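Local coordinates for Phthiocerol/phenolphthiocerol synthesis polyketide synthase type I PpsC (PDB 5NJI), which carries a dehydratase domain that probably removes water from beta-hydroxyacyl thioesters to leave trans double bonds during assembly of phthiocerol-type lipids, at residues V227-D230 / I231-T235; V66-G70 / A71-E75. The protein carries 1 engineered substitution. All blocks are in the same frame, centred on the assembly; numbering follows the deposited sequence. Where two conformers were deposited one is given.

Interaction 1 (V227-D230 / I231-T235); sequences VMMD and IALQT. With 8Z2 (~{S}-[2-[3-[[(2~{R})-4-[[[(2~{R},3~{S},4~{R},5~{R})-5-(6-aminopurin-9-yl)-4-oxidanyl-3-phosphonooxy-oxolan-2-yl]methoxy-oxidanyl-phosphoryl]oxy-oxidanyl-phosphoryl]oxy-3,3-dimethyl-2-oxidanyl-butanoyl]amino]propanoylamino]ethyl] (~{E})-dodec-2-enethioate), chain B.
Ile231, Ala232, Leu233 and Gln234 donate their backbone N-H groups to the carbonyls of Val227, Met228, Met229 and Asp230, the regular i to i+4 ladder of an alpha helix. Along one side Asp230 and Gln234, one turn apart, are joined again through their side chains. Gln234 NE2 gives a nearly straight bond to Asp230 OD2 (3.0 Å), approaching on the anti side of the carboxylate and 24° out of its plane. The carboxylate and amide planes stand 71° apart. The Gln234 chain, extended beyond CG, passes Asp230 O, with Gln234 CG 3.3 Å from that oxygen. Gln234 suits the place because its amide both gives and takes: OE1 accepts from Tyr177, and NE2 also reaches Phe191 O. Asp230 OD1 faces the bound acyl chain, 3.6 Å from CA5 of the ligand, while OD2 has a further, weak partner in His187. Val227 and Ile231 fit apolar surroundings with branched chains: Val227 CG1, anti to its backbone N (chi1 177°), touches Ile231 CD1 at 3.9 Å. Thr235 OG1 turns back to bond Ala232 O at 2.7 Å. Ile231 packs on strands 194-200 and 205-209 and Leu233 on strand 292-300, placing helix 226-234 against the second hotdog half.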
loop_
_atom_site.group_PDB
_atom_site.type_symbol
_atom_site.label_atom_id
_atom_site.label_comp_id
_atom_site.label_asym_id
_atom_site.label_seq_id
_atom_site.Cartn_x
_atom_site.Cartn_y
_atom_site.Cartn_z
ATOM N N VAL A 227 -1.281 -4.887 -4.316
ATOM C CA VAL A 227 -1.134 -6.196 -3.637
ATOM C C VAL A 227 0.340 -6.417 -3.360
ATOM O O VAL A 227 0.778 -6.851 -2.384
ATOM C CB VAL A 227 -1.674 -7.414 -4.467
ATOM C CG1 VAL A 227 -1.446 -8.707 -3.777
ATOM C CG2 VAL A 227 -3.115 -7.157 -4.854
ATOM N N MET A 228 1.148 -6.076 -4.347
ATOM C CA MET A 228 2.609 -6.098 -4.156
ATOM C C MET A 228 3.358 -5.179 -2.919
ATOM O O MET A 228 4.039 -5.568 -2.104
ATOM C CB MET A 228 3.478 -5.885 -5.445
ATOM C CG MET A 228 4.899 -6.332 -5.330
ATOM S SD MET A 228 4.875 -8.148 -5.498
ATOM C CE MET A 228 6.515 -8.595 -5.909
ATOM N N MET A 229 2.781 -3.977 -2.896
ATOM C CA MET A 229 3.081 -3.062 -1.822
ATOM C C MET A 229 2.602 -3.711 -0.483
ATOM O O MET A 229 3.291 -3.702 0.447
ATOM C CB MET A 229 2.465 -1.656 -1.938
ATOM C CG MET A 229 2.769 -0.772 -0.759
ATOM S SD MET A 229 2.250 0.874 -1.195
ATOM C CE MET A 229 2.488 1.689 0.343
ATOM N N ASP A 230 1.375 -4.239 -0.430
ATOM C CA ASP A 230 0.933 -4.856 0.805
ATOM C C ASP A 230 1.835 -6.022 1.194
ATOM O O ASP A 230 2.162 -6.181 2.373
ATOM C CB ASP A 230 -0.519 -5.329 0.693
ATOM C CG ASP A 230 -1.082 -5.744 2.045
ATOM O OD1 ASP A 230 -1.430 -4.837 2.837
ATOM O OD2 ASP A 230 -1.137 -6.964 2.338
ATOM N N ILE A 231 2.223 -6.858 0.219
ATOM C CA ILE A 231 3.111 -7.987 0.492
ATOM C C ILE A 231 4.418 -7.491 1.082
ATOM O O ILE A 231 4.924 -8.036 2.071
ATOM C CB ILE A 231 3.339 -8.811 -0.795
ATOM C CG1 ILE A 231 2.081 -9.583 -1.179
ATOM C CG2 ILE A 231 4.517 -9.795 -0.625
ATOM C CD1 ILE A 231 2.061 -10.012 -2.660
ATOM N N ALA A 232 4.967 -6.421 0.519
ATOM C CA ALA A 232 6.172 -5.835 1.102
ATOM C C ALA A 232 5.949 -5.418 2.554
ATOM O O ALA A 232 6.799 -5.669 3.412
ATOM C CB ALA A 232 6.637 -4.641 0.274
ATOM N N LEU A 233 4.809 -4.793 2.859
ATOM C CA LEU A 233 4.507 -4.371 4.231
ATOM C C LEU A 233 4.340 -5.545 5.188
ATOM O O LEU A 233 4.631 -5.413 6.379
ATOM C CB LEU A 233 3.224 -3.536 4.256
ATOM C CG LEU A 233 3.226 -2.236 3.456
ATOM C CD1 LEU A 233 1.842 -1.608 3.524
ATOM C CD2 LEU A 233 4.292 -1.277 3.988
ATOM N N GLN A 234 3.847 -6.686 4.696
ATOM C CA GLN A 234 3.641 -7.849 5.543
ATOM C C GLN A 234 4.931 -8.279 6.215
ATOM O O GLN A 234 4.886 -8.903 7.278
ATOM C CB GLN A 234 3.097 -9.006 4.722
ATOM C CG GLN A 234 1.681 -8.843 4.230
ATOM C CD GLN A 234 1.347 -9.889 3.195
ATOM O OE1 GLN A 234 2.022 -10.904 3.093
ATOM N NE2 GLN A 234 0.317 -9.632 2.390
ATOM N N THR A 235 6.075 -7.959 5.609
ATOM C CA THR A 235 7.370 -8.316 6.181
ATOM C C THR A 235 7.533 -7.743 7.579
ATOM O O THR A 235 8.257 -8.311 8.404
ATOM C CB THR A 235 8.499 -7.808 5.284
ATOM O OG1 THR A 235 8.543 -6.388 5.336
ATOM C CG2 THR A 235 8.306 -8.211 3.858
HETATM C C2 8Z2 B . -6.559 15.220 9.572
HETATM C C4 8Z2 B . -7.689 13.968 11.197
HETATM C C5 8Z2 B . -8.726 14.764 11.080
HETATM C C6 8Z2 B . -8.707 15.782 10.256
HETATM C C8 8Z2 B . -9.237 13.329 12.547
HETATM C C10 8Z2 B . 2.147 -6.121 11.746
HETATM C C11 8Z2 B . 3.131 -5.755 12.783
HETATM C C12 8Z2 B . 2.594 -6.044 14.132
HETATM N N9 8Z2 B . -8.031 13.039 12.066
HETATM N N7 8Z2 B . -9.670 14.350 11.885
HETATM N N3 8Z2 B . -6.587 14.173 10.453
HETATM N N1 8Z2 B . -7.644 16.044 9.494
HETATM N N6 8Z2 B . -9.809 16.488 10.250
HETATM C "C1'" 8Z2 B . -6.717 12.126 12.151
HETATM C "C2'" 8Z2 B . -5.926 12.946 13.098
HETATM O "O2'" 8Z2 B . -4.696 12.920 12.386
HETATM C "C3'" 8Z2 B . -6.065 12.111 14.474
HETATM O "O3'" 8Z2 B . -5.780 13.006 15.589
HETATM C "C4'" 8Z2 B . -5.310 10.765 13.834
HETATM O "O4'" 8Z2 B . -6.154 10.685 12.594
HETATM C "C5'" 8Z2 B . -5.276 9.363 14.422
HETATM O "O5'" 8Z2 B . -6.494 8.737 14.573
HETATM P P1 8Z2 B . -7.658 9.223 15.344
HETATM O O11 8Z2 B . -8.305 9.978 14.278
HETATM O O12 8Z2 B . -7.416 10.249 16.390
HETATM O O6 8Z2 B . -8.653 7.975 15.949
HETATM P P2 8Z2 B . -10.076 7.664 15.253
HETATM O O21 8Z2 B . -10.576 8.827 14.296
HETATM O O22 8Z2 B . -11.269 7.282 15.893
HETATM O O7 8Z2 B . -9.494 6.372 14.439
HETATM C CPA 8Z2 B . -8.246 5.678 14.612
HETATM C CPB 8Z2 B . -8.301 4.557 13.539
HETATM C CP8 8Z2 B . -8.526 5.253 12.185
HETATM C CP7 8Z2 B . -7.044 3.750 13.493
HETATM C CP9 8Z2 B . -9.476 3.640 13.861
HETATM O OP3 8Z2 B . -7.452 6.089 12.011
HETATM C CP6 8Z2 B . -8.645 4.292 10.973
HETATM O OP2 8Z2 B . -9.524 3.509 10.958
HETATM N NP2 8Z2 B . -7.870 4.522 9.923
HETATM C CP5 8Z2 B . -7.878 3.787 8.677
HETATM C CP4 8Z2 B . -6.848 2.675 8.733
HETATM C CP3 8Z2 B . -6.899 1.908 7.391
HETATM O OP1 8Z2 B . -7.882 1.927 6.732
HETATM N NP1 8Z2 B . -5.836 1.233 7.028
HETATM C CP2 8Z2 B . -5.760 0.526 5.786
HETATM C CP1 8Z2 B . -6.511 -0.757 5.829
HETATM S S 8Z2 B . -5.730 -1.938 6.972
HETATM P P3 8Z2 B . -6.885 14.369 15.723
HETATM O O31 8Z2 B . -8.370 13.619 15.430
HETATM O O32 8Z2 B . -6.880 15.331 14.699
HETATM O O33 8Z2 B . -7.014 15.101 16.986
HETATM C CA1 8Z2 B . -4.489 -2.367 6.181
HETATM C CA2 8Z2 B . -3.641 -3.394 6.835
HETATM O OA1 8Z2 B . -4.119 -1.995 5.112
HETATM C CA3 8Z2 B . -2.403 -3.804 6.139
HETATM C CA4 8Z2 B . -1.545 -4.790 6.818
HETATM C CA5 8Z2 B . -0.197 -4.957 6.164
HETATM C CA6 8Z2 B . 0.652 -5.939 6.956
HETATM C CA7 8Z2 B . 1.232 -5.284 8.230
HETATM C CA8 8Z2 B . 1.677 -6.300 9.262
HETATM C CA9 8Z2 B . 2.580 -5.723 10.386
#

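Interaction 2 (V66-G70 / A71-E75); sequences VVLPG and AAYAE. With 8Z2 (~{S}-[2-[3-[[(2~{R})-4-[[[(2~{R},3~{S},4~{R},5~{R})-5-(6-aminopurin-9-yl)-4-oxidanyl-3-phosphonooxy-oxolan-2-yl]methoxy-oxidanyl-phosphoryl]oxy-oxidanyl-phosphoryl]oxy-3,3-dimethyl-2-oxidanyl-butanoyl]amino]propanoylamino]ethyl] (~{E})-dodec-2-enethioate), chain B.
Leu68 places CG trans to its backbone N (chi1 -166°), and Tyr73 swings its ring back beside its own N (chi1 -61°), so that leucine methyl and aromatic ring meet at the start of a helix. Leu68 CD2 sits over one face of the phenol, a CH-pi contact 4.1 Å from the centroid of the Tyr73 ring and offset toward the rim, nearest CZ. Leu68 CG and CD1 rest on Ala72, with Leu68 CG 3.8 Å from Ala72 CB; a small methyl suits this tight first turn. Here the loop enters helix 70-84, the long helix around which a hotdog fold wraps its sheet. Pro69 O accepts from Ala72 N at 2.9 Å, whereas Gly70 O receives two weak bonds, from Tyr73 N and Ala74 N. At this N-terminal end Gly70 N points a nearly straight bond at the ligand's thioester oxygen OA1 (3.0 Å), which the helix dipole would be expected to polarise. One water, taking a bond from Tyr73 OH (2.8 Å), donates to Leu68 O and to OP1 of the pantetheine arm. The Tyr73 side chain also touches Leu98 and Leu100 of strand 93-100 and His139 of strand 136-146.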
loop_
_atom_site.group_PDB
_atom_site.type_symbol
_atom_site.label_atom_id
_atom_site.label_comp_id
_atom_site.label_asym_id
_atom_site.label_seq_id
_atom_site.Cartn_x
_atom_site.Cartn_y
_atom_site.Cartn_z
ATOM N N VAL A 66 -14.554 -7.388 4.090
ATOM C CA VAL A 66 -13.682 -6.925 3.010
ATOM C C VAL A 66 -13.398 -5.446 3.218
ATOM O O VAL A 66 -14.317 -4.629 3.295
ATOM C CB VAL A 66 -14.330 -7.163 1.641
ATOM C CG1 VAL A 66 -13.454 -6.601 0.505
ATOM C CG2 VAL A 66 -14.602 -8.653 1.416
ATOM N N VAL A 67 -12.122 -5.095 3.308
ATOM C CA VAL A 67 -11.695 -3.744 3.613
ATOM C C VAL A 67 -10.688 -3.348 2.547
ATOM O O VAL A 67 -9.897 -4.173 2.093
ATOM C CB VAL A 67 -11.072 -3.678 5.020
ATOM C CG1 VAL A 67 -10.300 -2.385 5.239
ATOM C CG2 VAL A 67 -12.162 -3.829 6.058
ATOM N N LEU A 68 -10.708 -2.093 2.153
ATOM C CA LEU A 68 -9.779 -1.673 1.127
ATOM C C LEU A 68 -8.390 -1.515 1.737
ATOM O O LEU A 68 -8.242 -0.815 2.746
ATOM C CB LEU A 68 -10.209 -0.352 0.492
ATOM C CG LEU A 68 -9.490 -0.016 -0.814
ATOM C CD1 LEU A 68 -9.970 -0.943 -1.932
ATOM C CD2 LEU A 68 -9.711 1.425 -1.192
ATOM N N PRO A 69 -7.359 -2.148 1.183
ATOM C CA PRO A 69 -6.047 -2.066 1.831
ATOM C C PRO A 69 -5.423 -0.687 1.683
ATOM O O PRO A 69 -5.659 0.035 0.711
ATOM C CB PRO A 69 -5.226 -3.136 1.110
ATOM C CG PRO A 69 -5.846 -3.273 -0.207
ATOM C CD PRO A 69 -7.325 -3.029 -0.000
ATOM N N GLY A 70 -4.596 -0.336 2.674
ATOM C CA GLY A 70 -3.920 0.951 2.649
ATOM C C GLY A 70 -3.188 1.196 1.352
ATOM O O GLY A 70 -3.182 2.311 0.821
ATOM N N ALA A 71 -2.502 0.161 0.842
ATOM C CA ALA A 71 -1.747 0.316 -0.390
ATOM C C ALA A 71 -2.613 0.739 -1.564
ATOM O O ALA A 71 -2.111 1.362 -2.511
ATOM C CB ALA A 71 -1.040 -1.012 -0.686
ATOM N N ALA A 72 -3.908 0.420 -1.545
ATOM C CA ALA A 72 -4.745 0.824 -2.658
ATOM C C ALA A 72 -4.907 2.330 -2.696
ATOM O O ALA A 72 -4.976 2.912 -3.780
ATOM C CB ALA A 72 -6.112 0.141 -2.583
ATOM N N TYR A 73 -4.963 2.980 -1.532
ATOM C CA TYR A 73 -5.054 4.435 -1.520
ATOM C C TYR A 73 -3.788 5.059 -2.099
ATOM O O TYR A 73 -3.844 6.086 -2.782
ATOM C CB TYR A 73 -5.276 4.937 -0.100
ATOM C CG TYR A 73 -6.539 4.458 0.577
ATOM C CD1 TYR A 73 -7.757 5.062 0.331
ATOM C CD2 TYR A 73 -6.501 3.413 1.473
ATOM C CE1 TYR A 73 -8.876 4.647 0.981
ATOM C CE2 TYR A 73 -7.615 2.982 2.117
ATOM C CZ TYR A 73 -8.800 3.602 1.880
ATOM O OH TYR A 73 -9.913 3.167 2.551
ATOM N N ALA A 74 -2.633 4.453 -1.829
ATOM C CA ALA A 74 -1.397 4.957 -2.416
ATOM C C ALA A 74 -1.444 4.894 -3.931
ATOM O O ALA A 74 -1.089 5.861 -4.613
ATOM C CB ALA A 74 -0.205 4.158 -1.886
ATOM N N GLU A 75 -1.909 3.767 -4.488
ATOM C CA GLU A 75 -2.041 3.668 -5.936
ATOM C C GLU A 75 -3.051 4.683 -6.479
ATOM O O GLU A 75 -2.835 5.296 -7.531
ATOM C CB GLU A 75 -2.424 2.240 -6.308
ATOM C CG GLU A 75 -2.916 2.081 -7.743
ATOM C CD GLU A 75 -1.917 2.594 -8.779
ATOM O OE1 GLU A 75 -0.731 2.810 -8.453
ATOM O OE2 GLU A 75 -2.319 2.787 -9.940
HETATM C C2 8Z2 B . -6.559 15.220 9.572
HETATM C C4 8Z2 B . -7.689 13.968 11.197
HETATM C C5 8Z2 B . -8.726 14.764 11.080
HETATM C C6 8Z2 B . -8.707 15.782 10.256
HETATM C C8 8Z2 B . -9.237 13.329 12.547
HETATM C C10 8Z2 B . 2.147 -6.121 11.746
HETATM C C11 8Z2 B . 3.131 -5.755 12.783
HETATM C C12 8Z2 B . 2.594 -6.044 14.132
HETATM N N9 8Z2 B . -8.031 13.039 12.066
HETATM N N7 8Z2 B . -9.670 14.350 11.885
HETATM N N3 8Z2 B . -6.587 14.173 10.453
HETATM N N1 8Z2 B . -7.644 16.044 9.494
HETATM N N6 8Z2 B . -9.809 16.488 10.250
HETATM C "C1'" 8Z2 B . -6.717 12.126 12.151
HETATM C "C2'" 8Z2 B . -5.926 12.946 13.098
HETATM O "O2'" 8Z2 B . -4.696 12.920 12.386
HETATM C "C3'" 8Z2 B . -6.065 12.111 14.474
HETATM O "O3'" 8Z2 B . -5.780 13.006 15.589
HETATM C "C4'" 8Z2 B . -5.310 10.765 13.834
HETATM O "O4'" 8Z2 B . -6.154 10.685 12.594
HETATM C "C5'" 8Z2 B . -5.276 9.363 14.422
HETATM O "O5'" 8Z2 B . -6.494 8.737 14.573
HETATM P P1 8Z2 B . -7.658 9.223 15.344
HETATM O O11 8Z2 B . -8.305 9.978 14.278
HETATM O O12 8Z2 B . -7.416 10.249 16.390
HETATM O O6 8Z2 B . -8.653 7.975 15.949
HETATM P P2 8Z2 B . -10.076 7.664 15.253
HETATM O O21 8Z2 B . -10.576 8.827 14.296
HETATM O O22 8Z2 B . -11.269 7.282 15.893
HETATM O O7 8Z2 B . -9.494 6.372 14.439
HETATM C CPA 8Z2 B . -8.246 5.678 14.612
HETATM C CPB 8Z2 B . -8.301 4.557 13.539
HETATM C CP8 8Z2 B . -8.526 5.253 12.185
HETATM C CP7 8Z2 B . -7.044 3.750 13.493
HETATM C CP9 8Z2 B . -9.476 3.640 13.861
HETATM O OP3 8Z2 B . -7.452 6.089 12.011
HETATM C CP6 8Z2 B . -8.645 4.292 10.973
HETATM O OP2 8Z2 B . -9.524 3.509 10.958
HETATM N NP2 8Z2 B . -7.870 4.522 9.923
HETATM C CP5 8Z2 B . -7.878 3.787 8.677
HETATM C CP4 8Z2 B . -6.848 2.675 8.733
HETATM C CP3 8Z2 B . -6.899 1.908 7.391
HETATM O OP1 8Z2 B . -7.882 1.927 6.732
HETATM N NP1 8Z2 B . -5.836 1.233 7.028
HETATM C CP2 8Z2 B . -5.760 0.526 5.786
HETATM C CP1 8Z2 B . -6.511 -0.757 5.829
HETATM S S 8Z2 B . -5.730 -1.938 6.972
HETATM P P3 8Z2 B . -6.885 14.369 15.723
HETATM O O31 8Z2 B . -8.370 13.619 15.430
HETATM O O32 8Z2 B . -6.880 15.331 14.699
HETATM O O33 8Z2 B . -7.014 15.101 16.986
HETATM C CA1 8Z2 B . -4.489 -2.367 6.181
HETATM C CA2 8Z2 B . -3.641 -3.394 6.835
HETATM O OA1 8Z2 B . -4.119 -1.995 5.112
HETATM C CA3 8Z2 B . -2.403 -3.804 6.139
HETATM C CA4 8Z2 B . -1.545 -4.790 6.818
HETATM C CA5 8Z2 B . -0.197 -4.957 6.164
HETATM C CA6 8Z2 B . 0.652 -5.939 6.956
HETATM C CA7 8Z2 B . 1.232 -5.284 8.230
HETATM C CA8 8Z2 B . 1.677 -6.300 9.262
HETATM C CA9 8Z2 B . 2.580 -5.723 10.386
HETATM O O HOH W 1 -9.585 1.088 4.346
#

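How the interactions relate
Both contacts are buried and local, their centres about 11 Å apart, and each belongs to the helix of a different half of the double hotdog dehydratase. The halves meet directly: Met229 CB of interaction 1 packs 3.8 Å from Ala71 CB of interaction 2, and Glu75 on helix 70-84 bonds the backbone of Met223 and Leu224 ahead of helix 226-234. They share one ligand but serve different parts of it. Residues 66-75 hold the thioester and pantetheine arm with backbone groups and a water, while residues 227-235 flank the alkyl chain beyond. Their side-chain chemistry differs too: a carboxylate-amide pair in interaction 1, an aliphatic group over an aromatic face in interaction 2.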